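PDB 3UCJ: carbonic anhydrase from Coccomyxa sp. PA, which probably catalyses the reversible hydration of carbon dioxide to hydrogencarbonate, using one zinc ion per subunit, as a beta-class carbonic anhydrase. Local coordinates for residues P40-G46 against I95-C101; V130-R134 against M153-N157; E159-F163 against L211-L216; V171-W175 against I202-E206. All coordinates share one frame; numbering follows the deposited sequence.

Interaction 1. Residues P40-G46 against I95-C101; sequences PEYLYIG and IKHILVC
The phenol ring of Tyr-42 receives His-97 over one face: Tyr-42 CE1 stands 3.5 Å from His-97 CD2, and the two planes are inclined at 42°. Lys-96 CB sits over the centre of one face of the imidazole, whose ND1 is hydrogen-bonded to Ser-182. Leu-99 approaches the Tyr-42 ring obliquely with CD1. Further along, Cys-101 CB meets the Tyr-44 ring obliquely, 3.3 Å from Tyr-44 CE1, and SG adds a sulfur-aromatic contact. One water donates to both Tyr-44 OH and Cys-101 O. These pairs decorate one face of two parallel strands in the central sheet of the beta-carbonic anhydrase fold, leading toward the zinc ligands Cys-47 and His-103. The strands are joined by Leu-43 N to His-97 O, Leu-99 N to Leu-43 O, Ile-45 N to Leu-99 O and Cys-101 N to Ile-45 O, the last 2.8 Å long and nearly straight at 174°. Glu-41 O accepts from both Lys-96 N and His-97 N. Their extended side chains run alongside to a salt bridge, Glu-41 OE1 to Lys-96 NZ 3.0 Å. On the face that carries Leu-43, its CB meets CD1 of Ile-95, from the loop before the strand, at 3.6 Å; helix 80-92 packs on both.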
loop_
_atom_site.group_PDB
_atom_site.type_symbol
_atom_site.label_atom_id
_atom_site.label_comp_id
_atom_site.label_asym_id
_atom_site.label_seq_id
_atom_site.Cartn_x
_atom_site.Cartn_y
_atom_site.Cartn_z
ATOM N N PRO A 40 -26.085 -8.172 -4.470
ATOM C CA PRO A 40 -25.692 -8.043 -5.862
ATOM C C PRO A 40 -25.159 -9.362 -6.332
ATOM O O PRO A 40 -24.510 -10.082 -5.557
ATOM C CB PRO A 40 -24.509 -6.971 -5.767
ATOM C CG PRO A 40 -23.914 -7.263 -4.439
ATOM C CD PRO A 40 -25.244 -7.317 -3.604
ATOM N N GLU A 41 -25.373 -9.657 -7.619
ATOM C CA GLU A 41 -24.746 -10.811 -8.185
ATOM C C GLU A 41 -23.394 -10.511 -8.858
ATOM O O GLU A 41 -22.711 -11.443 -9.218
ATOM C CB GLU A 41 -25.664 -11.466 -9.226
ATOM C CG GLU A 41 -26.853 -12.128 -8.473
ATOM C CD GLU A 41 -27.728 -12.913 -9.409
ATOM O OE1 GLU A 41 -28.105 -14.053 -8.992
ATOM O OE2 GLU A 41 -27.993 -12.380 -10.533
ATOM N N TYR A 42 -23.065 -9.226 -9.031
ATOM C CA TYR A 42 -21.888 -8.834 -9.843
ATOM C C TYR A 42 -20.934 -7.965 -8.944
ATOM O O TYR A 42 -21.419 -7.176 -8.133
ATOM C CB TYR A 42 -22.320 -7.928 -10.965
ATOM C CG TYR A 42 -23.073 -8.666 -12.067
ATOM C CD1 TYR A 42 -22.374 -9.313 -13.099
ATOM C CD2 TYR A 42 -24.480 -8.732 -12.027
ATOM C CE1 TYR A 42 -23.034 -10.017 -14.101
ATOM C CE2 TYR A 42 -25.182 -9.420 -13.040
ATOM C CZ TYR A 42 -24.445 -10.072 -14.052
ATOM O OH TYR A 42 -25.115 -10.745 -14.999
ATOM N N LEU A 43 -19.644 -8.221 -9.079
ATOM C CA LEU A 43 -18.606 -7.151 -8.756
ATOM C C LEU A 43 -18.132 -6.614 -10.102
ATOM O O LEU A 43 -17.828 -7.405 -10.966
ATOM C CB LEU A 43 -17.476 -7.845 -8.073
ATOM C CG LEU A 43 -16.133 -6.971 -7.952
ATOM C CD1 LEU A 43 -16.412 -5.784 -7.109
ATOM C CD2 LEU A 43 -15.071 -7.812 -7.302
ATOM N N TYR A 44 -17.946 -5.284 -10.235
ATOM C CA TYR A 44 -17.379 -4.739 -11.444
ATOM C C TYR A 44 -16.097 -4.011 -10.923
ATOM O O TYR A 44 -16.151 -3.314 -9.917
ATOM C CB TYR A 44 -18.323 -3.748 -12.021
ATOM C CG TYR A 44 -17.801 -2.773 -13.071
ATOM C CD1 TYR A 44 -18.006 -2.998 -14.428
ATOM C CD2 TYR A 44 -17.142 -1.565 -12.686
ATOM C CE1 TYR A 44 -17.584 -2.064 -15.394
ATOM C CE2 TYR A 44 -16.743 -0.669 -13.615
ATOM C CZ TYR A 44 -16.947 -0.904 -14.968
ATOM O OH TYR A 44 -16.483 0.031 -15.861
ATOM N N ILE A 45 -15.018 -4.237 -11.650
ATOM C CA ILE A 45 -13.706 -3.527 -11.421
ATOM C C ILE A 45 -13.465 -2.814 -12.757
ATOM O O ILE A 45 -13.348 -3.517 -13.832
ATOM C CB ILE A 45 -12.635 -4.514 -11.232
ATOM C CG1 ILE A 45 -12.882 -5.368 -9.944
ATOM C CG2 ILE A 45 -11.218 -3.759 -11.094
ATOM C CD1 ILE A 45 -12.017 -6.609 -9.829
ATOM N N GLY A 46 -13.440 -1.488 -12.703
ATOM C CA GLY A 46 -13.314 -0.703 -13.927
ATOM C C GLY A 46 -12.521 0.543 -13.659
ATOM O O GLY A 46 -12.026 0.743 -12.546
ATOM N N ILE A 95 -21.050 -13.092 -4.476
ATOM C CA ILE A 95 -21.452 -12.665 -5.780
ATOM C C ILE A 95 -21.100 -13.859 -6.683
ATOM O O ILE A 95 -20.258 -14.723 -6.302
ATOM C CB ILE A 95 -20.550 -11.427 -6.295
ATOM C CG1 ILE A 95 -19.094 -11.843 -6.059
ATOM C CG2 ILE A 95 -21.052 -10.138 -5.682
ATOM C CD1 ILE A 95 -18.174 -11.249 -7.178
ATOM N N LYS A 96 -21.671 -13.864 -7.884
ATOM C CA LYS A 96 -21.451 -14.925 -8.871
ATOM C C LYS A 96 -20.529 -14.587 -10.027
ATOM O O LYS A 96 -19.934 -15.512 -10.601
ATOM C CB LYS A 96 -22.836 -15.301 -9.482
ATOM C CG LYS A 96 -23.790 -15.896 -8.380
ATOM C CD LYS A 96 -25.100 -16.427 -9.053
ATOM C CE LYS A 96 -26.013 -16.961 -7.978
ATOM N NZ LYS A 96 -27.373 -16.906 -8.580
ATOM N N HIS A 97 -20.431 -13.303 -10.371
ATOM C CA HIS A 97 -19.728 -12.888 -11.592
ATOM C C HIS A 97 -18.835 -11.631 -11.280
ATOM O O HIS A 97 -19.332 -10.654 -10.709
ATOM C CB HIS A 97 -20.719 -12.459 -12.668
ATOM C CG HIS A 97 -21.884 -13.396 -12.839
ATOM N ND1 HIS A 97 -21.715 -14.734 -13.180
ATOM C CD2 HIS A 97 -23.230 -13.203 -12.678
ATOM C CE1 HIS A 97 -22.916 -15.313 -13.254
ATOM N NE2 HIS A 97 -23.851 -14.409 -12.976
ATOM N N ILE A 98 -17.635 -11.627 -11.836
ATOM C CA ILE A 98 -16.740 -10.425 -11.634
ATOM C C ILE A 98 -16.468 -9.916 -13.074
ATOM O O ILE A 98 -16.002 -10.682 -13.909
ATOM C CB ILE A 98 -15.457 -10.866 -11.012
ATOM C CG1 ILE A 98 -15.644 -11.378 -9.574
ATOM C CG2 ILE A 98 -14.513 -9.606 -11.007
ATOM C CD1 ILE A 98 -14.476 -12.160 -9.039
ATOM N N LEU A 99 -16.814 -8.676 -13.336
ATOM C CA LEU A 99 -16.633 -8.065 -14.624
ATOM C C LEU A 99 -15.352 -7.209 -14.499
ATOM O O LEU A 99 -15.305 -6.339 -13.628
ATOM C CB LEU A 99 -17.794 -7.139 -14.854
ATOM C CG LEU A 99 -19.248 -7.715 -14.812
ATOM C CD1 LEU A 99 -20.284 -6.605 -14.911
ATOM C CD2 LEU A 99 -19.314 -8.771 -15.956
ATOM N N VAL A 100 -14.337 -7.480 -15.329
ATOM C CA VAL A 100 -13.128 -6.667 -15.332
ATOM C C VAL A 100 -13.241 -5.898 -16.590
ATOM O O VAL A 100 -13.089 -6.472 -17.680
ATOM C CB VAL A 100 -11.891 -7.601 -15.347
ATOM C CG1 VAL A 100 -10.489 -6.770 -15.433
ATOM C CG2 VAL A 100 -11.916 -8.508 -14.125
ATOM N N CYS A 101 -13.425 -4.619 -16.436
ATOM C CA CYS A 101 -13.758 -3.793 -17.575
ATOM C C CYS A 101 -12.689 -2.777 -17.870
ATOM O O CYS A 101 -12.481 -1.885 -17.048
ATOM C CB CYS A 101 -15.084 -3.073 -17.290
ATOM S SG CYS A 101 -15.703 -2.232 -18.801
HETATM O O HOH W 1 -13.645 0.555 -17.250
#

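Interaction 2. Residues V130-R134 against M153-N157; sequences VREVR and MVELN
Bends at the second and third torsions of Met-153 (73° and -105°) fold its thioether toward Val-133 and Arg-134, after a first torsion that sets CG opposite the backbone N. Met-153 CE thereby comes 3.6 Å from Val-133 CG1 and also touches Arg-134 N. Met-153 SD rests 3.7 Å from Arg-134 CB. Val-130 adds its CG1 methyl, 4.1 Å from Met-153 CE. Val-133 is directed toward the partner helix and divides its branches: Val-133 CG1 also reaches Leu-156 CB at 4.1 Å, whereas CG2 faces the amide oxygen OD1 of Asn-157. That amide is engaged elsewhere, OD1 accepting from Gln-161 and ND2 donating to the carbonyl of Gly-72, which fixes its rotation. The contact between the segments is mainly apolar: the methionine end lies against two valines of the partner helix. Arg-134 meets Met-153 with its backbone N and the base of its side chain; its guanidinium leads away to the backbone carbonyl of His-219 of a neighbouring subunit. The axes of the two short helical segments cross at 99° and 9.8 Å. Helix 128-135 therefore lies across the long helix 146-167, with helix 107-114 touching Met-153 and Asn-157, and helix 138-141 packing on Arg-134, Met-153 and Leu-156.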
loop_
_atom_site.group_PDB
_atom_site.type_symbol
_atom_site.label_atom_id
_atom_site.label_comp_id
_atom_site.label_asym_id
_atom_site.label_seq_id
_atom_site.Cartn_x
_atom_site.Cartn_y
_atom_site.Cartn_z
ATOM N N VAL A 130 0.678 -1.010 -15.410
ATOM C CA VAL A 130 0.471 -0.903 -16.895
ATOM C C VAL A 130 1.856 -1.077 -17.612
ATOM O O VAL A 130 1.955 -1.853 -18.586
ATOM C CB VAL A 130 -0.168 0.397 -17.274
ATOM C CG1 VAL A 130 -0.384 0.375 -18.855
ATOM C CG2 VAL A 130 -1.560 0.529 -16.575
ATOM N N ARG A 131 2.907 -0.452 -17.077
ATOM C CA ARG A 131 4.232 -0.701 -17.670
ATOM C C ARG A 131 4.625 -2.160 -17.680
ATOM O O ARG A 131 5.291 -2.621 -18.627
ATOM C CB ARG A 131 5.320 0.173 -17.053
ATOM C CG ARG A 131 5.199 1.661 -17.423
ATOM C CD ARG A 131 6.358 2.514 -16.908
ATOM N NE ARG A 131 6.288 2.728 -15.460
ATOM C CZ ARG A 131 5.749 3.804 -14.897
ATOM N NH1 ARG A 131 5.262 4.821 -15.669
ATOM N NH2 ARG A 131 5.753 3.913 -13.585
ATOM N N GLU A 132 4.260 -2.921 -16.639
ATOM C CA GLU A 132 4.689 -4.275 -16.540
ATOM C C GLU A 132 3.976 -5.095 -17.624
ATOM O O GLU A 132 4.588 -5.948 -18.201
ATOM C CB GLU A 132 4.272 -4.834 -15.153
ATOM C CG GLU A 132 5.170 -4.392 -14.072
ATOM C CD GLU A 132 4.703 -5.138 -12.736
ATOM O OE1 GLU A 132 3.954 -4.537 -11.943
ATOM O OE2 GLU A 132 5.012 -6.377 -12.553
ATOM N N VAL A 133 2.706 -4.837 -17.846
ATOM C CA VAL A 133 1.967 -5.499 -18.883
ATOM C C VAL A 133 2.557 -5.142 -20.245
ATOM O O VAL A 133 2.818 -5.966 -21.033
ATOM C CB VAL A 133 0.517 -5.067 -18.890
ATOM C CG1 VAL A 133 -0.177 -5.699 -20.016
ATOM C CG2 VAL A 133 -0.171 -5.440 -17.597
ATOM N N ARG A 134 2.748 -3.870 -20.463
ATOM C CA ARG A 134 3.363 -3.352 -21.663
ATOM C C ARG A 134 4.685 -4.032 -21.973
ATOM O O ARG A 134 4.912 -4.453 -23.058
ATOM C CB ARG A 134 3.569 -1.858 -21.478
ATOM C CG ARG A 134 4.285 -1.128 -22.578
ATOM C CD ARG A 134 4.832 0.160 -22.090
ATOM N NE ARG A 134 6.040 -0.002 -21.339
ATOM C CZ ARG A 134 6.741 0.989 -20.838
ATOM N NH1 ARG A 134 6.352 2.220 -21.018
ATOM N NH2 ARG A 134 7.830 0.745 -20.167
ATOM N N MET A 153 -2.994 -1.660 -26.005
ATOM C CA MET A 153 -2.612 -1.581 -24.615
ATOM C C MET A 153 -3.827 -1.766 -23.708
ATOM O O MET A 153 -3.775 -2.480 -22.755
ATOM C CB MET A 153 -1.915 -0.276 -24.333
ATOM C CG MET A 153 -1.339 -0.168 -22.947
ATOM S SD MET A 153 0.102 -1.148 -22.690
ATOM C CE MET A 153 -0.487 -2.502 -21.715
ATOM N N VAL A 154 -4.911 -1.105 -24.036
ATOM C CA VAL A 154 -6.158 -1.273 -23.311
ATOM C C VAL A 154 -6.565 -2.738 -23.233
ATOM O O VAL A 154 -6.840 -3.249 -22.195
ATOM C CB VAL A 154 -7.274 -0.409 -23.923
ATOM C CG1 VAL A 154 -8.591 -0.790 -23.381
ATOM C CG2 VAL A 154 -7.017 1.023 -23.648
ATOM N N GLU A 155 -6.548 -3.411 -24.360
ATOM C CA GLU A 155 -6.901 -4.799 -24.432
ATOM C C GLU A 155 -5.976 -5.721 -23.658
ATOM O O GLU A 155 -6.416 -6.617 -22.997
ATOM C CB GLU A 155 -6.993 -5.237 -25.888
ATOM C CG GLU A 155 -8.091 -4.570 -26.644
ATOM C CD GLU A 155 -7.940 -4.647 -28.155
ATOM O OE1 GLU A 155 -8.678 -3.949 -28.839
ATOM O OE2 GLU A 155 -7.080 -5.379 -28.632
ATOM N N LEU A 156 -4.687 -5.506 -23.781
ATOM C CA LEU A 156 -3.719 -6.332 -23.082
ATOM C C LEU A 156 -3.884 -6.130 -21.582
ATOM O O LEU A 156 -3.698 -7.094 -20.816
ATOM C CB LEU A 156 -2.282 -5.935 -23.469
ATOM C CG LEU A 156 -1.915 -6.502 -24.891
ATOM C CD1 LEU A 156 -0.624 -5.783 -25.375
ATOM C CD2 LEU A 156 -1.862 -8.016 -24.900
ATOM N N ASN A 157 -4.186 -4.895 -21.222
ATOM C CA ASN A 157 -4.361 -4.571 -19.798
ATOM C C ASN A 157 -5.593 -5.344 -19.265
ATOM O O ASN A 157 -5.521 -6.035 -18.197
ATOM C CB ASN A 157 -4.490 -3.086 -19.588
ATOM C CG ASN A 157 -4.501 -2.735 -18.069
ATOM O OD1 ASN A 157 -3.631 -3.201 -17.318
ATOM N ND2 ASN A 157 -5.515 -2.012 -17.655
#

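Interaction 3. Residues E159-F163 against L211-L216; sequences EAQVF and LLRADL
Helix 146-167, here residues 159-163, faces an irregular linker that leaves helical geometry at Leu-212 and re-enters a helix after the N-cap residue Asp-215, the closest CA pair being Phe-163 and Leu-212 at 7.2 Å. Glu-159 stretches an extended chain across to this linker, CG opposite the backbone N (chi1 -175°), and Glu-159 OE2 takes Arg-213 N in a 2.8 Å bond with an angle of 165° at the hydrogen. The same oxygen accepts from a water that in turn accepts a bond from Ala-214 N. Phe-163 carries much of the apolar packing. Leu-216 places CD1 over one face of the Phe-163 ring, a CH-pi contact 4.2 Å from the centroid, and the carbonyl carbon C of Asp-215 lies at the ring edge. Ala-214 CB approaches obliquely, 3.7 Å from Phe-163 CE1. Leu-212 splits its methyls between two helix residues, with CD1 3.9 Å from Phe-163 CD1 and CD2 3.9 Å from Val-162 CG1. Beyond it, Ile-202 of strand 194-202 touches Val-162 and Leu-212. Although Glu-159 and Arg-213 carry opposite charges, their charged groups do not meet: the carboxylate serves two consecutive peptide N-H groups of the linker, one through water, probably holding its course more by backbone than by charge pairing.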
loop_
_atom_site.group_PDB
_atom_site.type_symbol
_atom_site.label_atom_id
_atom_site.label_comp_id
_atom_site.label_asym_id
_atom_site.label_seq_id
_atom_site.Cartn_x
_atom_site.Cartn_y
_atom_site.Cartn_z
ATOM N N GLU A 159 -6.766 -8.202 -20.373
ATOM C CA GLU A 159 -6.380 -9.582 -20.201
ATOM C C GLU A 159 -5.538 -9.815 -18.974
ATOM O O GLU A 159 -5.690 -10.838 -18.287
ATOM C CB GLU A 159 -5.641 -10.168 -21.463
ATOM C CG GLU A 159 -5.404 -11.681 -21.167
ATOM C CD GLU A 159 -4.928 -12.555 -22.337
ATOM O OE1 GLU A 159 -4.749 -11.998 -23.463
ATOM O OE2 GLU A 159 -4.680 -13.764 -22.065
ATOM N N ALA A 160 -4.568 -8.926 -18.705
ATOM C CA ALA A 160 -3.701 -9.140 -17.566
ATOM C C ALA A 160 -4.525 -9.007 -16.275
ATOM O O ALA A 160 -4.240 -9.731 -15.322
ATOM C CB ALA A 160 -2.619 -8.033 -17.562
ATOM N N GLN A 161 -5.495 -8.079 -16.247
ATOM C CA GLN A 161 -6.223 -7.829 -14.991
ATOM C C GLN A 161 -7.200 -8.988 -14.791
ATOM O O GLN A 161 -7.429 -9.416 -13.652
ATOM C CB GLN A 161 -6.914 -6.448 -14.925
ATOM C CG GLN A 161 -5.920 -5.270 -15.134
ATOM C CD GLN A 161 -4.597 -5.388 -14.310
ATOM O OE1 GLN A 161 -4.615 -5.832 -13.132
ATOM N NE2 GLN A 161 -3.410 -5.001 -14.955
ATOM N N VAL A 162 -7.680 -9.572 -15.879
ATOM C CA VAL A 162 -8.474 -10.822 -15.720
ATOM C C VAL A 162 -7.652 -11.903 -15.138
ATOM O O VAL A 162 -8.111 -12.629 -14.182
ATOM C CB VAL A 162 -9.129 -11.279 -17.077
ATOM C CG1 VAL A 162 -9.616 -12.755 -16.982
ATOM C CG2 VAL A 162 -10.223 -10.322 -17.406
ATOM N N PHE A 163 -6.410 -12.061 -15.621
ATOM C CA PHE A 163 -5.537 -13.074 -15.019
ATOM C C PHE A 163 -5.290 -12.781 -13.529
ATOM O O PHE A 163 -5.320 -13.699 -12.638
ATOM C CB PHE A 163 -4.149 -13.106 -15.780
ATOM C CG PHE A 163 -3.206 -14.156 -15.258
ATOM C CD1 PHE A 163 -3.116 -15.386 -15.936
ATOM C CD2 PHE A 163 -2.360 -13.921 -14.165
ATOM C CE1 PHE A 163 -2.248 -16.382 -15.524
ATOM C CE2 PHE A 163 -1.444 -14.957 -13.686
ATOM C CZ PHE A 163 -1.409 -16.204 -14.370
ATOM N N LEU A 211 -8.709 -20.134 -22.113
ATOM C CA LEU A 211 -8.978 -18.775 -22.568
ATOM C C LEU A 211 -7.926 -17.717 -22.274
ATOM O O LEU A 211 -7.966 -16.635 -22.894
ATOM C CB LEU A 211 -10.334 -18.241 -22.068
ATOM C CG LEU A 211 -11.570 -19.098 -22.397
ATOM C CD1 LEU A 211 -12.758 -18.478 -21.667
ATOM C CD2 LEU A 211 -11.789 -19.129 -23.906
ATOM N N LEU A 212 -7.030 -17.979 -21.329
ATOM C CA LEU A 212 -5.943 -17.010 -21.011
ATOM C C LEU A 212 -4.622 -17.381 -21.684
ATOM O O LEU A 212 -4.222 -18.521 -21.660
ATOM C CB LEU A 212 -5.752 -16.910 -19.462
ATOM C CG LEU A 212 -6.965 -16.384 -18.681
ATOM C CD1 LEU A 212 -6.656 -16.427 -17.171
ATOM C CD2 LEU A 212 -7.264 -14.936 -19.190
ATOM N N ARG A 213 -3.938 -16.405 -22.264
ATOM C CA ARG A 213 -2.621 -16.604 -22.886
ATOM C C ARG A 213 -1.618 -17.071 -21.853
ATOM O O ARG A 213 -0.971 -18.106 -22.011
ATOM C CB ARG A 213 -2.105 -15.269 -23.435
ATOM C CG ARG A 213 -2.469 -14.889 -24.895
ATOM C CD ARG A 213 -1.288 -14.068 -25.542
ATOM N NE ARG A 213 -0.009 -14.839 -25.551
ATOM C CZ ARG A 213 0.806 -15.006 -26.614
ATOM N NH1 ARG A 213 0.520 -14.458 -27.787
ATOM N NH2 ARG A 213 1.921 -15.728 -26.512
ATOM N N ALA A 214 -1.475 -16.289 -20.768
ATOM C CA ALA A 214 -0.624 -16.693 -19.659
ATOM C C ALA A 214 -1.142 -17.981 -18.978
ATOM O O ALA A 214 -2.334 -18.228 -18.959
ATOM C CB ALA A 214 -0.490 -15.547 -18.638
ATOM N N ASP A 215 -0.235 -18.771 -18.428
ATOM C CA ASP A 215 -0.529 -20.088 -17.881
ATOM C C ASP A 215 -0.873 -20.032 -16.387
ATOM O O ASP A 215 0.028 -20.040 -15.500
ATOM C CB ASP A 215 0.700 -20.995 -18.130
ATOM C CG ASP A 215 0.475 -22.497 -17.782
ATOM O OD1 ASP A 215 1.379 -23.292 -18.214
ATOM O OD2 ASP A 215 -0.467 -22.901 -17.049
ATOM N N LEU A 216 -2.167 -19.976 -16.112
ATOM C CA LEU A 216 -2.642 -19.906 -14.723
ATOM C C LEU A 216 -2.296 -21.156 -13.953
ATOM O O LEU A 216 -1.961 -21.112 -12.755
ATOM C CB LEU A 216 -4.145 -19.598 -14.650
ATOM C CG LEU A 216 -4.812 -19.317 -13.278
ATOM C CD1 LEU A 216 -4.031 -18.135 -12.495
ATOM C CD2 LEU A 216 -6.308 -19.018 -13.383
HETATM O O HOH W 2 -3.241 -13.816 -19.568
#

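Interaction 4. Residues V171-W175 against I202-E206; sequences VQAAW and ITGME
A glycine-on-indole CH-pi contact joins helix 169-176 to the turn between strand 194-202 and helix 205-211, away from the zinc site. Gly-204 CA lies 3.5 Å from the centroid of the six-membered ring of Trp-175, only 6° off its normal, so the alpha carbon sits over the ring face. Thr-203 O sits above the same face toward the rim. The opposite face is covered by CG1 of Val-171, one helical turn back, leaving the indole held between its own helix and the turn. Its NE1 bonds not to Thr-203 but to the carbonyl of Leu-181. Gly-204 is the N-cap residue of helix 205-211, which means that the indole packs against the very start of a helix, where the last strand of the sheet hands over to it. Ile-202 reaches the ring obliquely, its CG2 3.8 Å from Trp-175 CH2. Met-205, folded by its second and third torsions (-68° and -75°), brings SD to the edge of the six-membered ring in a Met-aromatic contact, 4.1 Å from Trp-175 CZ3. The same SD accepts a weak hydrogen bond from Gln-172 NE2 at 3.5 Å, while this amide nitrogen has a stronger partner in the carbonyl of Cys-166.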
loop_
_atom_site.group_PDB
_atom_site.type_symbol
_atom_site.label_atom_id
_atom_site.label_comp_id
_atom_site.label_asym_id
_atom_site.label_seq_id
_atom_site.Cartn_x
_atom_site.Cartn_y
_atom_site.Cartn_z
ATOM N N VAL A 171 -10.051 -15.354 -5.193
ATOM C CA VAL A 171 -10.752 -16.173 -6.233
ATOM C C VAL A 171 -10.304 -17.631 -6.200
ATOM O O VAL A 171 -11.158 -18.565 -6.409
ATOM C CB VAL A 171 -10.588 -15.539 -7.625
ATOM C CG1 VAL A 171 -11.061 -16.499 -8.712
ATOM C CG2 VAL A 171 -11.348 -14.290 -7.694
ATOM N N GLN A 172 -9.006 -17.827 -5.952
ATOM C CA GLN A 172 -8.400 -19.130 -5.944
ATOM C C GLN A 172 -8.983 -19.914 -4.743
ATOM O O GLN A 172 -9.345 -21.101 -4.897
ATOM C CB GLN A 172 -6.908 -19.104 -5.845
ATOM C CG GLN A 172 -6.212 -18.852 -7.219
ATOM C CD GLN A 172 -6.455 -20.047 -8.173
ATOM O OE1 GLN A 172 -6.301 -21.225 -7.760
ATOM N NE2 GLN A 172 -6.839 -19.757 -9.414
ATOM N N ALA A 173 -9.119 -19.253 -3.591
ATOM C CA ALA A 173 -9.695 -19.918 -2.425
ATOM C C ALA A 173 -11.175 -20.285 -2.695
ATOM O O ALA A 173 -11.584 -21.388 -2.287
ATOM C CB ALA A 173 -9.493 -19.065 -1.130
ATOM N N ALA A 174 -11.938 -19.441 -3.389
ATOM C CA ALA A 174 -13.335 -19.612 -3.633
ATOM C C ALA A 174 -13.528 -20.795 -4.593
ATOM O O ALA A 174 -14.378 -21.706 -4.341
ATOM C CB ALA A 174 -13.939 -18.417 -4.226
ATOM N N TRP A 175 -12.750 -20.809 -5.664
ATOM C CA TRP A 175 -12.733 -21.985 -6.546
ATOM C C TRP A 175 -12.353 -23.273 -5.777
ATOM O O TRP A 175 -12.979 -24.310 -5.990
ATOM C CB TRP A 175 -11.841 -21.771 -7.769
ATOM C CG TRP A 175 -12.392 -20.777 -8.790
ATOM C CD1 TRP A 175 -13.658 -20.309 -8.881
ATOM C CD2 TRP A 175 -11.666 -20.214 -9.912
ATOM N NE1 TRP A 175 -13.777 -19.486 -9.969
ATOM C CE2 TRP A 175 -12.565 -19.421 -10.622
ATOM C CE3 TRP A 175 -10.337 -20.360 -10.385
ATOM C CZ2 TRP A 175 -12.191 -18.697 -11.762
ATOM C CZ3 TRP A 175 -9.984 -19.692 -11.548
ATOM C CH2 TRP A 175 -10.897 -18.886 -12.221
ATOM N N ILE A 202 -14.794 -17.236 -17.624
ATOM C CA ILE A 202 -13.847 -18.138 -17.010
ATOM C C ILE A 202 -14.471 -18.533 -15.703
ATOM O O ILE A 202 -14.708 -17.652 -14.838
ATOM C CB ILE A 202 -12.446 -17.466 -16.741
ATOM C CG1 ILE A 202 -11.772 -17.152 -18.097
ATOM C CG2 ILE A 202 -11.536 -18.434 -15.934
ATOM C CD1 ILE A 202 -10.683 -16.138 -18.136
ATOM N N THR A 203 -14.840 -19.824 -15.563
ATOM C CA THR A 203 -15.601 -20.242 -14.408
ATOM C C THR A 203 -14.724 -21.068 -13.567
ATOM O O THR A 203 -15.158 -21.549 -12.539
ATOM C CB THR A 203 -16.872 -21.147 -14.787
ATOM O OG1 THR A 203 -16.360 -22.276 -15.480
ATOM C CG2 THR A 203 -17.855 -20.409 -15.632
ATOM N N GLY A 204 -13.480 -21.284 -13.963
ATOM C CA GLY A 204 -12.552 -22.054 -13.144
ATOM C C GLY A 204 -11.269 -22.321 -13.893
ATOM O O GLY A 204 -11.078 -21.766 -14.976
ATOM N N MET A 205 -10.407 -23.147 -13.318
ATOM C CA MET A 205 -9.082 -23.391 -13.848
ATOM C C MET A 205 -9.164 -23.992 -15.259
ATOM O O MET A 205 -8.473 -23.535 -16.163
ATOM C CB MET A 205 -8.277 -24.317 -12.952
ATOM C CG MET A 205 -7.974 -23.730 -11.545
ATOM S SD MET A 205 -6.791 -22.283 -11.782
ATOM C CE MET A 205 -5.341 -23.163 -12.097
ATOM N N GLU A 206 -10.086 -24.957 -15.454
ATOM C CA GLU A 206 -10.249 -25.476 -16.821
ATOM C C GLU A 206 -10.498 -24.379 -17.890
ATOM O O GLU A 206 -9.750 -24.301 -18.869
ATOM C CB GLU A 206 -11.281 -26.658 -16.864
ATOM C CG GLU A 206 -11.236 -27.317 -18.229
ATOM C CD GLU A 206 -12.278 -28.402 -18.283
ATOM O OE1 GLU A 206 -12.148 -29.354 -17.470
ATOM O OE2 GLU A 206 -13.237 -28.249 -19.071
#

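In the fold
The four contacts build outward from the central sheet. Interaction 1 comes first along the chain and pairs two inner parallel strands; interaction 2 follows, and interaction 4 falls within the sequence span bounded by the segments of interaction 3. Interactions 2 and 3 share helix 146-167, their centres 12 Å apart, and meet where Val-133 packs on Ala-160. That helix also rests on the sheet, since Val-100 of interaction 1 touches Gln-161 and Val-162. Interactions 3 and 4, also 12 Å apart, touch through Ile-202 and Met-205, which pack on Val-162, Leu-211, Leu-212 and Leu-216. Interactions 2 and 4 lie 23 Å apart without touching. One long helix thus connects the sheet leading to the zinc ligands with the outer C-terminal helices.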